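Local coordinates for protein COG0778: Nitroreductase (Streptococcus pneumoniae, PDB 2B67) that binds flavin mononucleotide and probably catalyses flavin-dependent reduction with electrons from NADH, at residues L7-K12 with L142-T147; T20-D25 with V182-E187; V51-K56 with E166-E171; L81-D86 with R173-L178. All blocks are in the same frame, centred on the assembly; numbering follows the deposited sequence.

Contacts 1 and 4 are buried, contacts 2 and 3 only partly so. Contact 4 pairs two neighbouring strands of the antiparallel sheet and is the richest in polar bonds, with salt bridges to buried acids; its Phe82 also packs against Val51, Leu168 and Ile170 of contact 3. Contacts 2 and 4 share strand 174-183 but sit on opposite sides of the chain's centre, and in contact 2 a lysine lies over a tyrosine face, beside one direct backbone bond and two waters. Contact 1, a van der Waals contact between two helices with no hydrogen bond across it, touches contact 2 through Leu146 and Val182. Contacts 1, 3 and 4 all touch the second subunit, contact 2 does not.

Contact 1: residues L7-K12 with L142-T147; sequences LELNKK and LVLALT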
loop_
_atom_site.group_PDB
_atom_site.type_symbol
_atom_site.label_atom_id
_atom_site.label_comp_id
_atom_site.label_asym_id
_atom_site.label_seq_id
_atom_site.Cartn_x
_atom_site.Cartn_y
_atom_site.Cartn_z
ATOM N N LEU A 7 -2.816 2.742 16.834
ATOM C CA LEU A 7 -4.264 2.704 16.749
ATOM C C LEU A 7 -4.841 4.129 16.784
ATOM O O LEU A 7 -5.772 4.451 16.030
ATOM C CB LEU A 7 -4.845 1.863 17.899
ATOM C CG LEU A 7 -6.365 1.827 18.086
ATOM C CD1 LEU A 7 -7.139 1.442 16.802
ATOM C CD2 LEU A 7 -6.715 0.860 19.230
ATOM N N GLU A 8 -4.288 4.966 17.666
ATOM C CA GLU A 8 -4.714 6.356 17.818
ATOM C C GLU A 8 -4.467 7.170 16.527
ATOM O O GLU A 8 -5.334 7.947 16.115
ATOM C CB GLU A 8 -4.010 6.998 19.019
ATOM C CG GLU A 8 -4.672 8.288 19.517
ATOM C CD GLU A 8 -3.739 9.209 20.330
ATOM O OE1 GLU A 8 -4.128 10.403 20.526
ATOM O OE2 GLU A 8 -2.636 8.753 20.760
ATOM N N LEU A 9 -3.300 6.970 15.886
ATOM C CA LEU A 9 -3.018 7.587 14.581
ATOM C C LEU A 9 -4.081 7.199 13.556
ATOM O O LEU A 9 -4.623 8.040 12.850
ATOM C CB LEU A 9 -1.649 7.136 14.059
ATOM C CG LEU A 9 -0.664 8.153 13.470
ATOM C CD1 LEU A 9 0.329 7.511 12.508
ATOM C CD2 LEU A 9 -1.351 9.338 12.830
ATOM N N ASN A 10 -4.359 5.905 13.472
ATOM C CA ASN A 10 -5.305 5.367 12.498
ATOM C C ASN A 10 -6.713 5.881 12.684
ATOM O O ASN A 10 -7.408 6.152 11.724
ATOM C CB ASN A 10 -5.296 3.843 12.526
ATOM C CG ASN A 10 -4.399 3.257 11.446
ATOM O OD1 ASN A 10 -4.810 3.063 10.291
ATOM N ND2 ASN A 10 -3.168 3.008 11.806
ATOM N N LYS A 11 -7.118 6.045 13.938
ATOM C CA LYS A 11 -8.466 6.521 14.234
ATOM C C LYS A 11 -8.629 7.990 13.862
ATOM O O LYS A 11 -9.739 8.455 13.644
ATOM C CB LYS A 11 -8.843 6.260 15.693
ATOM C CG LYS A 11 -9.401 4.860 15.961
ATOM C CD LYS A 11 -10.291 4.889 17.215
ATOM C CE LYS A 11 -10.007 3.744 18.186
ATOM N NZ LYS A 11 -9.848 4.289 19.575
ATOM N N LYS A 12 -7.526 8.718 13.746
ATOM C CA LYS A 12 -7.671 10.070 13.244
ATOM C C LYS A 12 -7.437 10.309 11.754
ATOM O O LYS A 12 -7.609 11.431 11.308
ATOM C CB LYS A 12 -6.947 11.091 14.113
ATOM C CG LYS A 12 -5.526 10.844 14.336
ATOM C CD LYS A 12 -5.174 11.433 15.720
ATOM C CE LYS A 12 -3.805 12.062 15.688
ATOM N NZ LYS A 12 -3.213 11.948 17.031
ATOM N N LEU A 142 2.417 7.626 3.550
ATOM C CA LEU A 142 2.283 9.083 3.305
ATOM C C LEU A 142 1.066 9.708 3.999
ATOM O O LEU A 142 1.187 10.756 4.648
ATOM C CB LEU A 142 2.201 9.366 1.808
ATOM C CG LEU A 142 1.890 10.819 1.410
ATOM C CD1 LEU A 142 2.963 11.757 1.990
ATOM C CD2 LEU A 142 1.772 10.950 -0.127
ATOM N N VAL A 143 -0.103 9.082 3.855
ATOM C CA VAL A 143 -1.286 9.645 4.503
ATOM C C VAL A 143 -1.191 9.600 6.036
ATOM O O VAL A 143 -1.695 10.516 6.742
ATOM C CB VAL A 143 -2.634 9.088 3.964
ATOM C CG1 VAL A 143 -2.797 9.385 2.473
ATOM C CG2 VAL A 143 -2.804 7.639 4.258
ATOM N N LEU A 144 -0.551 8.543 6.549
ATOM C CA LEU A 144 -0.308 8.428 7.991
ATOM C C LEU A 144 0.669 9.478 8.475
ATOM O O LEU A 144 0.439 10.109 9.527
ATOM C CB LEU A 144 0.184 7.022 8.381
ATOM C CG LEU A 144 -0.885 5.933 8.259
ATOM C CD1 LEU A 144 -0.188 4.546 8.316
ATOM C CD2 LEU A 144 -1.916 6.097 9.352
ATOM N N ALA A 145 1.735 9.692 7.699
ATOM C CA ALA A 145 2.696 10.736 8.036
ATOM C C ALA A 145 2.043 12.135 8.057
ATOM O O ALA A 145 2.322 12.934 8.936
ATOM C CB ALA A 145 3.958 10.684 7.112
ATOM N N LEU A 146 1.167 12.417 7.100
ATOM C CA LEU A 146 0.405 13.680 7.056
ATOM C C LEU A 146 -0.496 13.822 8.278
ATOM O O LEU A 146 -0.532 14.895 8.950
ATOM C CB LEU A 146 -0.447 13.736 5.770
ATOM C CG LEU A 146 0.369 13.988 4.480
ATOM C CD1 LEU A 146 -0.457 13.820 3.185
ATOM C CD2 LEU A 146 1.072 15.349 4.513
ATOM N N THR A 147 -1.213 12.730 8.563
ATOM C CA THR A 147 -2.113 12.633 9.702
ATOM C C THR A 147 -1.351 12.910 10.978
ATOM O O THR A 147 -1.810 13.688 11.803
ATOM C CB THR A 147 -2.779 11.243 9.803
ATOM O OG1 THR A 147 -3.554 10.984 8.620
ATOM C CG2 THR A 147 -3.692 11.160 11.050
#
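Leu9 and Thr147 form the tight part of this helix-helix contact: Leu9 CD2 lies 3.5 Å from Thr147 CG2, closer than usual for two methyl groups. The helical segments run nearly perpendicular, at 94°, and their axes stay 9.6 Å apart, so side chains rather than backbones bridge the gap. The methyl of Thr147 is directed at the other helix because CG2 stands anti to its own backbone N. Its hydroxyl turns back instead, and OG1 donates to Val143 O at 2.7 Å. That oxygen also accepts from Thr147 N, the two donors arriving from opposite faces of the carbonyl plane. The OG1 bond occupies the hydroxyl within its own helix, while CG2 packs on Leu9. Further along, Leu9 CD1 meets Leu144 CD2 at 4.1 Å, an ordinary van der Waals separation, and the same CD2 methyl approaches Asn10 ND2. Phe6 of the second subunit packs on both Leu9 and Leu144. The amide of Asn10 is directed to other partners, with OD1 accepting from Asn141 of the second subunit and ND2 making a weak bond to Phe6 O of its own chain.

The loose side is at Lys12, an exposed residue. Its CG touches Thr147 CG2 at 3.8 Å, while NZ makes a long salt bridge, 3.9 Å, to Glu8 OE1 in its own helix. The arrangement is thus a near-orthogonal helix packing at the subunit interface, consistent with the intertwined dimer of the FMN-dependent nitroreductase fold.

Contact 2: residues T20-D25 with V182-E187; sequences TDKLVD and VGYTDE
Lys22 lies across one face of the Tyr184 ring. Its chain is extended beyond CG, and CD sits over the ring centre, 3.6 Å from the centroid and 14° off the normal, a CH-pi contact. The ammonium group continues over the same face: NZ is 4.0 Å from the centroid of the Tyr184 ring, a cation-pi geometry at 30° off the normal. Nearer the backbone, Lys22 CG, anti to the backbone N (chi1 -178°), lies 3.7 Å from Tyr184 CD1. Around the ring, Leu23 O comes near the plane at the CE1 edge, whereas Val24 CG2 approaches obliquely, 4.0 Å from Tyr184 CE1.

The backbones are joined directly by Thr20 N donating to Tyr184 O at 2.8 Å. Thr20 OG1 accepts from Lys22 N, closing an ST turn, while its CG2 rests 3.4 Å from Asp186 OD1. One water donates to Thr20 O and Lys22 O and accepts from Tyr184 N, tying the turn to the residue just past the strand. A second water, in the plane of the tyrosine ring, links Tyr184 OH to Asp25 N.

Asp25 caps helix 26-36, its OD1 accepting from Lys27 N. Val24 and Val182 both pack on Val77 of strand 77-84, so the loop between helices 5-12 and 26-36 is laid against the C-terminal end of strand 174-183.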
loop_
_atom_site.group_PDB
_atom_site.type_symbol
_atom_site.label_atom_id
_atom_site.label_comp_id
_atom_site.label_asym_id
_atom_site.label_seq_id
_atom_site.Cartn_x
_atom_site.Cartn_y
_atom_site.Cartn_z
ATOM N N THR A 20 -10.203 23.593 4.827
ATOM C CA THR A 20 -10.181 24.985 5.236
ATOM C C THR A 20 -9.198 25.706 4.317
ATOM O O THR A 20 -8.581 25.079 3.439
ATOM C CB THR A 20 -9.740 25.127 6.713
ATOM O OG1 THR A 20 -8.335 24.889 6.821
ATOM C CG2 THR A 20 -10.502 24.151 7.604
ATOM N N ASP A 21 -9.060 27.011 4.529
ATOM C CA ASP A 21 -8.118 27.839 3.780
ATOM C C ASP A 21 -6.737 27.943 4.425
ATOM O O ASP A 21 -5.882 28.679 3.924
ATOM C CB ASP A 21 -8.722 29.241 3.581
ATOM C CG ASP A 21 -10.076 29.179 2.920
ATOM O OD1 ASP A 21 -10.125 28.727 1.756
ATOM O OD2 ASP A 21 -11.098 29.527 3.581
ATOM N N LYS A 22 -6.511 27.219 5.525
ATOM C CA LYS A 22 -5.195 27.198 6.153
ATOM C C LYS A 22 -4.135 26.689 5.171
ATOM O O LYS A 22 -4.331 25.676 4.474
ATOM C CB LYS A 22 -5.182 26.325 7.439
ATOM C CG LYS A 22 -3.802 26.320 8.152
ATOM C CD LYS A 22 -3.808 25.532 9.452
ATOM C CE LYS A 22 -2.421 25.453 10.046
ATOM N NZ LYS A 22 -2.414 24.545 11.243
ATOM N N LEU A 23 -3.004 27.397 5.162
ATOM C CA LEU A 23 -1.935 27.151 4.249
ATOM C C LEU A 23 -1.195 25.855 4.658
ATOM O O LEU A 23 -1.091 25.543 5.842
ATOM C CB LEU A 23 -0.992 28.370 4.246
ATOM C CG LEU A 23 -1.526 29.746 3.787
ATOM C CD1 LEU A 23 -0.419 30.773 3.852
ATOM C CD2 LEU A 23 -2.068 29.647 2.350
ATOM N N VAL A 24 -0.729 25.082 3.678
ATOM C CA VAL A 24 0.019 23.877 3.974
ATOM C C VAL A 24 1.486 24.160 3.699
ATOM O O VAL A 24 1.856 24.390 2.562
ATOM C CB VAL A 24 -0.463 22.643 3.135
ATOM C CG1 VAL A 24 0.510 21.448 3.344
ATOM C CG2 VAL A 24 -1.891 22.267 3.504
ATOM N N ASP A 25 2.299 24.130 4.754
ATOM C CA ASP A 25 3.730 24.482 4.737
ATOM C C ASP A 25 4.497 23.431 3.918
ATOM O O ASP A 25 4.433 22.255 4.258
ATOM C CB ASP A 25 4.218 24.467 6.198
ATOM C CG ASP A 25 5.595 25.107 6.404
ATOM O OD1 ASP A 25 6.417 25.225 5.479
ATOM O OD2 ASP A 25 5.865 25.479 7.566
ATOM N N VAL A 182 -4.244 17.226 -0.198
ATOM C CA VAL A 182 -3.626 17.530 1.099
ATOM C C VAL A 182 -4.142 18.851 1.622
ATOM O O VAL A 182 -4.166 19.848 0.897
ATOM C CB VAL A 182 -2.090 17.529 1.018
ATOM C CG1 VAL A 182 -1.505 17.691 2.426
ATOM C CG2 VAL A 182 -1.599 16.176 0.412
ATOM N N GLY A 183 -4.613 18.842 2.858
ATOM C CA GLY A 183 -5.110 20.061 3.459
ATOM C C GLY A 183 -5.681 19.829 4.823
ATOM O O GLY A 183 -5.846 18.691 5.276
ATOM N N TYR A 184 -6.015 20.926 5.488
ATOM C CA TYR A 184 -6.673 20.846 6.776
ATOM C C TYR A 184 -8.163 20.724 6.568
ATOM O O TYR A 184 -8.717 21.333 5.646
ATOM C CB TYR A 184 -6.312 22.081 7.591
ATOM C CG TYR A 184 -4.847 22.117 7.910
ATOM C CD1 TYR A 184 -3.950 22.800 7.087
ATOM C CD2 TYR A 184 -4.345 21.442 9.027
ATOM C CE1 TYR A 184 -2.584 22.845 7.400
ATOM C CE2 TYR A 184 -2.992 21.478 9.336
ATOM C CZ TYR A 184 -2.118 22.175 8.521
ATOM O OH TYR A 184 -0.767 22.201 8.817
ATOM N N THR A 185 -8.812 19.950 7.429
ATOM C CA THR A 185 -10.209 19.543 7.258
ATOM C C THR A 185 -11.219 20.511 7.863
ATOM O O THR A 185 -11.097 20.895 9.026
ATOM C CB THR A 185 -10.458 18.231 7.964
ATOM O OG1 THR A 185 -9.400 17.315 7.651
ATOM C CG2 THR A 185 -11.840 17.666 7.580
ATOM N N ASP A 186 -12.248 20.834 7.074
ATOM C CA ASP A 186 -13.292 21.763 7.478
ATOM C C ASP A 186 -14.563 21.062 8.007
ATOM O O ASP A 186 -15.634 21.689 8.123
ATOM C CB ASP A 186 -13.626 22.724 6.328
ATOM C CG ASP A 186 -14.291 24.028 6.817
ATOM O OD1 ASP A 186 -13.843 24.611 7.852
ATOM O OD2 ASP A 186 -15.269 24.468 6.167
ATOM N N GLU A 187 -14.455 19.777 8.338
ATOM C CA GLU A 187 -15.579 19.061 8.938
ATOM C C GLU A 187 -15.162 17.886 9.799
ATOM O O GLU A 187 -14.235 17.150 9.462
ATOM C CB GLU A 187 -16.615 18.620 7.882
ATOM C CG GLU A 187 -16.031 18.219 6.532
ATOM C CD GLU A 187 -17.011 17.465 5.635
ATOM O OE1 GLU A 187 -18.187 17.879 5.500
ATOM O OE2 GLU A 187 -16.583 16.458 5.044
HETATM O O HOH W 1 -6.022 23.522 4.183
HETATM O O HOH W 2 1.374 22.764 7.321
#

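Contact 3: residues V51-K56 with E166-E171; sequences VVVREK and EVLEIE
A Schellman motif closes helix 161-168 beside strand 48-53, the outermost strand of its own chain, and its residues pack on that strand and the turn that follows. Glu169, with positive phi (57°), is the first residue to leave helical geometry. Just before it, Leu168 rests both methyls on Val53 CG2: CD1 lies 4.0 Å from that atom, the side chains crossing at about a right angle, and Leu168 CD2 also reaches Lys56 CB at 4.1 Å. Beyond the helix, Ile170 and Val51 meet tip to tip, and the 3.5 Å between Ile170 CD1 and Val51 CG2 is tighter than usual for carbons.

Within the alpha-beta fold, Val51 and Val52 pair in parallel with a strand of the second subunit, so the sheet continues across the interface. Arg204 of that subunit donates to the carbonyls of Leu168 and Glu169, gripping the helix end from the other chain.

The polar part of the contact is carried by Lys56, the N-cap residue of helix 57-61. Its CD passes 3.2 Å from Val167 O, and a bend at the last torsion (chi4 75°) sets NZ 3.8 Å from Glu169 OE1, a long salt bridge.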
loop_
_atom_site.group_PDB
_atom_site.type_symbol
_atom_site.label_atom_id
_atom_site.label_comp_id
_atom_site.label_asym_id
_atom_site.label_seq_id
_atom_site.Cartn_x
_atom_site.Cartn_y
_atom_site.Cartn_z
ATOM N N VAL A 51 4.869 14.064 -7.118
ATOM C CA VAL A 51 4.744 15.353 -7.771
ATOM C C VAL A 51 3.857 16.255 -6.901
ATOM O O VAL A 51 2.642 16.053 -6.830
ATOM C CB VAL A 51 4.230 15.217 -9.232
ATOM C CG1 VAL A 51 4.160 16.588 -9.873
ATOM C CG2 VAL A 51 5.181 14.305 -10.059
ATOM N N VAL A 52 4.490 17.213 -6.211
ATOM C CA VAL A 52 3.780 18.133 -5.334
ATOM C C VAL A 52 3.190 19.313 -6.122
ATOM O O VAL A 52 3.914 20.196 -6.608
ATOM C CB VAL A 52 4.686 18.603 -4.175
ATOM C CG1 VAL A 52 3.970 19.563 -3.283
ATOM C CG2 VAL A 52 5.183 17.388 -3.380
ATOM N N VAL A 53 1.880 19.324 -6.242
ATOM C CA VAL A 53 1.223 20.301 -7.100
ATOM C C VAL A 53 0.696 21.461 -6.271
ATOM O O VAL A 53 -0.207 21.281 -5.434
ATOM C CB VAL A 53 0.113 19.654 -7.937
ATOM C CG1 VAL A 53 -0.547 20.675 -8.880
ATOM C CG2 VAL A 53 0.718 18.456 -8.736
ATOM N N ARG A 54 1.275 22.637 -6.526
ATOM C CA ARG A 54 0.894 23.881 -5.866
ATOM C C ARG A 54 0.527 24.936 -6.904
ATOM O O ARG A 54 -0.171 25.885 -6.591
ATOM C CB ARG A 54 2.039 24.432 -4.986
ATOM C CG ARG A 54 2.165 23.735 -3.668
ATOM C CD ARG A 54 3.298 24.343 -2.779
ATOM N NE ARG A 54 3.501 23.513 -1.580
ATOM C CZ ARG A 54 2.806 23.614 -0.435
ATOM N NH1 ARG A 54 3.096 22.781 0.549
ATOM N NH2 ARG A 54 1.832 24.521 -0.261
ATOM N N GLU A 55 1.028 24.773 -8.120
ATOM C CA GLU A 55 0.763 25.717 -9.182
ATOM C C GLU A 55 -0.257 25.243 -10.208
ATOM O O GLU A 55 -1.056 26.058 -10.649
ATOM C CB GLU A 55 2.052 26.162 -9.883
ATOM C CG GLU A 55 2.425 27.591 -9.545
ATOM C CD GLU A 55 3.441 27.672 -8.434
ATOM O OE1 GLU A 55 3.043 27.957 -7.272
ATOM O OE2 GLU A 55 4.645 27.438 -8.735
ATOM N N LYS A 56 -0.224 23.958 -10.579
ATOM C CA LYS A 56 -1.078 23.396 -11.649
ATOM C C LYS A 56 -2.398 22.751 -11.162
ATOM O O LYS A 56 -3.007 21.946 -11.870
ATOM C CB LYS A 56 -0.274 22.403 -12.533
ATOM C CG LYS A 56 0.921 23.083 -13.266
ATOM C CD LYS A 56 1.607 22.142 -14.250
ATOM C CE LYS A 56 2.450 22.928 -15.280
ATOM N NZ LYS A 56 3.746 23.454 -14.692
ATOM N N GLU A 166 1.010 14.842 -19.304
ATOM C CA GLU A 166 0.979 16.041 -20.134
ATOM C C GLU A 166 0.703 17.290 -19.287
ATOM O O GLU A 166 1.498 18.220 -19.273
ATOM C CB GLU A 166 -0.089 15.835 -21.214
ATOM C CG GLU A 166 -0.383 16.999 -22.118
ATOM C CD GLU A 166 -1.217 16.578 -23.320
ATOM O OE1 GLU A 166 -0.800 16.926 -24.462
ATOM O OE2 GLU A 166 -2.267 15.875 -23.142
ATOM N N VAL A 167 -0.399 17.280 -18.537
ATOM C CA VAL A 167 -0.760 18.372 -17.635
ATOM C C VAL A 167 0.331 18.721 -16.602
ATOM O O VAL A 167 0.615 19.888 -16.366
ATOM C CB VAL A 167 -2.113 18.068 -16.949
ATOM C CG1 VAL A 167 -2.454 19.072 -15.877
ATOM C CG2 VAL A 167 -3.237 18.014 -17.999
ATOM N N LEU A 168 0.949 17.716 -15.994
ATOM C CA LEU A 168 1.950 17.963 -14.965
ATOM C C LEU A 168 3.391 18.022 -15.478
ATOM O O LEU A 168 4.314 18.218 -14.679
ATOM C CB LEU A 168 1.831 16.917 -13.835
ATOM C CG LEU A 168 0.504 16.879 -13.082
ATOM C CD1 LEU A 168 0.545 15.983 -11.853
ATOM C CD2 LEU A 168 0.114 18.277 -12.682
ATOM N N GLU A 169 3.577 17.833 -16.788
ATOM C CA GLU A 169 4.896 17.876 -17.427
ATOM C C GLU A 169 5.867 16.873 -16.807
ATOM O O GLU A 169 6.962 17.230 -16.355
ATOM C CB GLU A 169 5.492 19.303 -17.430
ATOM C CG GLU A 169 4.537 20.324 -18.028
ATOM C CD GLU A 169 5.068 21.767 -17.999
ATOM O OE1 GLU A 169 6.082 22.060 -17.291
ATOM O OE2 GLU A 169 4.437 22.612 -18.693
ATOM N N ILE A 170 5.454 15.610 -16.799
ATOM C CA ILE A 170 6.267 14.534 -16.250
ATOM C C ILE A 170 6.496 13.503 -17.363
ATOM O O ILE A 170 5.558 13.151 -18.077
ATOM C CB ILE A 170 5.527 13.835 -15.072
ATOM C CG1 ILE A 170 5.188 14.823 -13.942
ATOM C CG2 ILE A 170 6.303 12.582 -14.660
ATOM C CD1 ILE A 170 6.416 15.372 -13.109
ATOM N N GLU A 171 7.726 13.017 -17.490
ATOM C CA GLU A 171 8.082 11.973 -18.464
ATOM C C GLU A 171 7.167 10.745 -18.463
ATOM O O GLU A 171 6.800 10.228 -17.386
ATOM C CB GLU A 171 9.545 11.525 -18.275
ATOM C CG GLU A 171 10.577 12.598 -18.627
ATOM C CD GLU A 171 10.541 13.051 -20.101
ATOM O OE1 GLU A 171 10.168 12.247 -20.994
ATOM O OE2 GLU A 171 10.903 14.225 -20.361
#

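Contact 4: residues L81-D86 with R173-L178; sequences LFTDTD and RFRPEL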
loop_
_atom_site.group_PDB
_atom_site.type_symbol
_atom_site.label_atom_id
_atom_site.label_comp_id
_atom_site.label_asym_id
_atom_site.label_seq_id
_atom_site.Cartn_x
_atom_site.Cartn_y
_atom_site.Cartn_z
ATOM N N LEU A 81 1.058 10.795 -7.186
ATOM C CA LEU A 81 2.004 9.701 -6.974
ATOM C C LEU A 81 2.160 8.950 -8.282
ATOM O O LEU A 81 1.178 8.409 -8.816
ATOM C CB LEU A 81 1.516 8.735 -5.879
ATOM C CG LEU A 81 2.296 7.436 -5.633
ATOM C CD1 LEU A 81 3.767 7.724 -5.260
ATOM C CD2 LEU A 81 1.655 6.672 -4.493
ATOM N N PHE A 82 3.392 8.926 -8.792
ATOM C CA PHE A 82 3.738 8.196 -10.036
ATOM C C PHE A 82 4.612 6.986 -9.676
ATOM O O PHE A 82 5.306 6.974 -8.640
ATOM C CB PHE A 82 4.567 9.082 -11.004
ATOM C CG PHE A 82 3.773 10.179 -11.685
ATOM C CD1 PHE A 82 3.384 11.315 -10.978
ATOM C CD2 PHE A 82 3.398 10.059 -13.023
ATOM C CE1 PHE A 82 2.656 12.311 -11.600
ATOM C CE2 PHE A 82 2.684 11.057 -13.657
ATOM C CZ PHE A 82 2.307 12.191 -12.940
ATOM N N THR A 83 4.611 5.983 -10.541
ATOM C CA THR A 83 5.544 4.887 -10.390
ATOM C C THR A 83 6.353 4.768 -11.681
ATOM O O THR A 83 5.880 5.147 -12.760
ATOM C CB THR A 83 4.828 3.571 -10.112
ATOM O OG1 THR A 83 3.797 3.410 -11.090
ATOM C CG2 THR A 83 4.178 3.589 -8.723
ATOM N N ASP A 84 7.553 4.213 -11.538
ATOM C CA ASP A 84 8.527 4.046 -12.607
ATOM C C ASP A 84 8.250 2.811 -13.419
ATOM O O ASP A 84 8.506 1.698 -12.960
ATOM C CB ASP A 84 9.937 3.923 -11.992
ATOM C CG ASP A 84 11.056 4.308 -12.967
ATOM O OD1 ASP A 84 10.856 4.195 -14.204
ATOM O OD2 ASP A 84 12.151 4.693 -12.476
ATOM N N THR A 85 7.774 2.993 -14.645
ATOM C CA THR A 85 7.484 1.855 -15.477
ATOM C C THR A 85 8.739 1.206 -16.065
ATOM O O THR A 85 8.646 0.110 -16.599
ATOM C CB THR A 85 6.528 2.193 -16.634
ATOM O OG1 THR A 85 7.198 3.094 -17.533
ATOM C CG2 THR A 85 5.210 2.846 -16.073
ATOM N N ASP A 86 9.890 1.887 -15.978
ATOM C CA ASP A 86 11.167 1.322 -16.424
ATOM C C ASP A 86 11.906 0.784 -15.199
ATOM O O ASP A 86 12.753 1.463 -14.576
ATOM C CB ASP A 86 12.028 2.362 -17.172
ATOM C CG ASP A 86 13.129 1.690 -18.064
ATOM O OD1 ASP A 86 13.546 0.548 -17.753
ATOM O OD2 ASP A 86 13.555 2.292 -19.087
ATOM N N ARG A 173 7.689 7.764 -19.003
ATOM C CA ARG A 173 8.286 6.657 -18.258
ATOM C C ARG A 173 7.539 6.484 -16.900
ATOM O O ARG A 173 7.401 5.397 -16.420
ATOM C CB ARG A 173 9.797 6.905 -18.060
ATOM C CG ARG A 173 10.491 5.977 -17.060
ATOM C CD ARG A 173 11.978 6.330 -16.944
ATOM N NE ARG A 173 12.550 5.851 -15.681
ATOM C CZ ARG A 173 13.737 6.230 -15.188
ATOM N NH1 ARG A 173 14.143 5.762 -14.005
ATOM N NH2 ARG A 173 14.520 7.076 -15.853
ATOM N N PHE A 174 7.057 7.580 -16.320
ATOM C CA PHE A 174 6.314 7.565 -15.052
ATOM C C PHE A 174 4.804 7.537 -15.289
ATOM O O PHE A 174 4.270 8.399 -16.005
ATOM C CB PHE A 174 6.744 8.776 -14.212
ATOM C CG PHE A 174 8.166 8.685 -13.803
ATOM C CD1 PHE A 174 9.175 9.251 -14.605
ATOM C CD2 PHE A 174 8.529 7.939 -12.664
ATOM C CE1 PHE A 174 10.563 9.091 -14.240
ATOM C CE2 PHE A 174 9.883 7.782 -12.297
ATOM C CZ PHE A 174 10.906 8.341 -13.088
ATOM N N ARG A 175 4.112 6.543 -14.723
ATOM C CA ARG A 175 2.653 6.507 -14.857
ATOM C C ARG A 175 1.967 6.949 -13.563
ATOM O O ARG A 175 2.440 6.632 -12.451
ATOM C CB ARG A 175 2.145 5.135 -15.288
ATOM C CG ARG A 175 2.352 4.080 -14.244
ATOM C CD ARG A 175 1.557 2.823 -14.571
ATOM N NE ARG A 175 1.360 1.976 -13.391
ATOM C CZ ARG A 175 0.913 0.716 -13.443
ATOM N NH1 ARG A 175 0.762 0.006 -12.326
ATOM N NH2 ARG A 175 0.674 0.138 -14.627
ATOM N N PRO A 176 0.883 7.720 -13.701
ATOM C CA PRO A 176 0.199 8.190 -12.511
ATOM C C PRO A 176 -0.552 7.038 -11.850
ATOM O O PRO A 176 -1.197 6.228 -12.530
ATOM C CB PRO A 176 -0.743 9.291 -13.039
ATOM C CG PRO A 176 -0.915 9.000 -14.506
ATOM C CD PRO A 176 0.308 8.255 -14.956
ATOM N N GLU A 177 -0.415 6.921 -10.542
ATOM C CA GLU A 177 -1.169 5.884 -9.822
ATOM C C GLU A 177 -2.381 6.425 -9.063
ATOM O O GLU A 177 -3.454 5.804 -9.065
ATOM C CB GLU A 177 -0.244 5.138 -8.847
ATOM C CG GLU A 177 0.908 4.378 -9.556
ATOM C CD GLU A 177 0.483 3.060 -10.196
ATOM O OE1 GLU A 177 -0.705 2.671 -10.137
ATOM O OE2 GLU A 177 1.350 2.407 -10.784
ATOM N N LEU A 178 -2.192 7.576 -8.414
ATOM C CA LEU A 178 -3.131 8.130 -7.403
ATOM C C LEU A 178 -2.918 9.630 -7.307
ATOM O O LEU A 178 -1.782 10.111 -7.464
ATOM C CB LEU A 178 -2.776 7.582 -5.988
ATOM C CG LEU A 178 -3.046 6.140 -5.566
ATOM C CD1 LEU A 178 -2.534 5.871 -4.137
ATOM C CD2 LEU A 178 -4.550 5.778 -5.690
#
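Arg173 grips Asp84 side-on with two nitrogens: NE donates to OD1 at 2.8 Å and NH1 to OD2 at 2.7 Å, the carboxylate and guanidinium planes 30° apart. The segments contain the paired parts of adjacent antiparallel strands 77-84 and 174-183, with a classic beta bulge, and the loop residues next to them. Asp84 OD1 also accepts from Asp86 N, in an Asx turn, from the opposite face of the carboxylate to NE, while OD2 has a second salt bridge to Arg90.

A second polar cluster centres on Glu177 OE2, which takes three donors. Thr83 OG1 reaches its anti lone pair at 2.7 Å; Arg175 NE comes from above the carboxylate plane, and Arg175 NH1 uses the syn lone pair. Thr85 N and OG1 both donate to Arg173 O.

Thr83 and Arg175 exchange two backbone bonds. At the bulge, Glu177 and Leu178 both face Leu81: Glu177 N donates to Leu81 O at 2.8 Å, but Leu178 N only weakly.

Apolar packing occurs on both faces. Leu81 CD2 meets Leu178 CD1 at 4.3 Å on the face adjoining the flavin, about 4 Å from the Leu178 side chain. On the other, helix 161-168 covers Phe82 and Pro176; Pro176 CB makes a CH-pi contact over the Phe82 ring face, and Phe82 CD2 touches Phe174 CB at 3.8 Å.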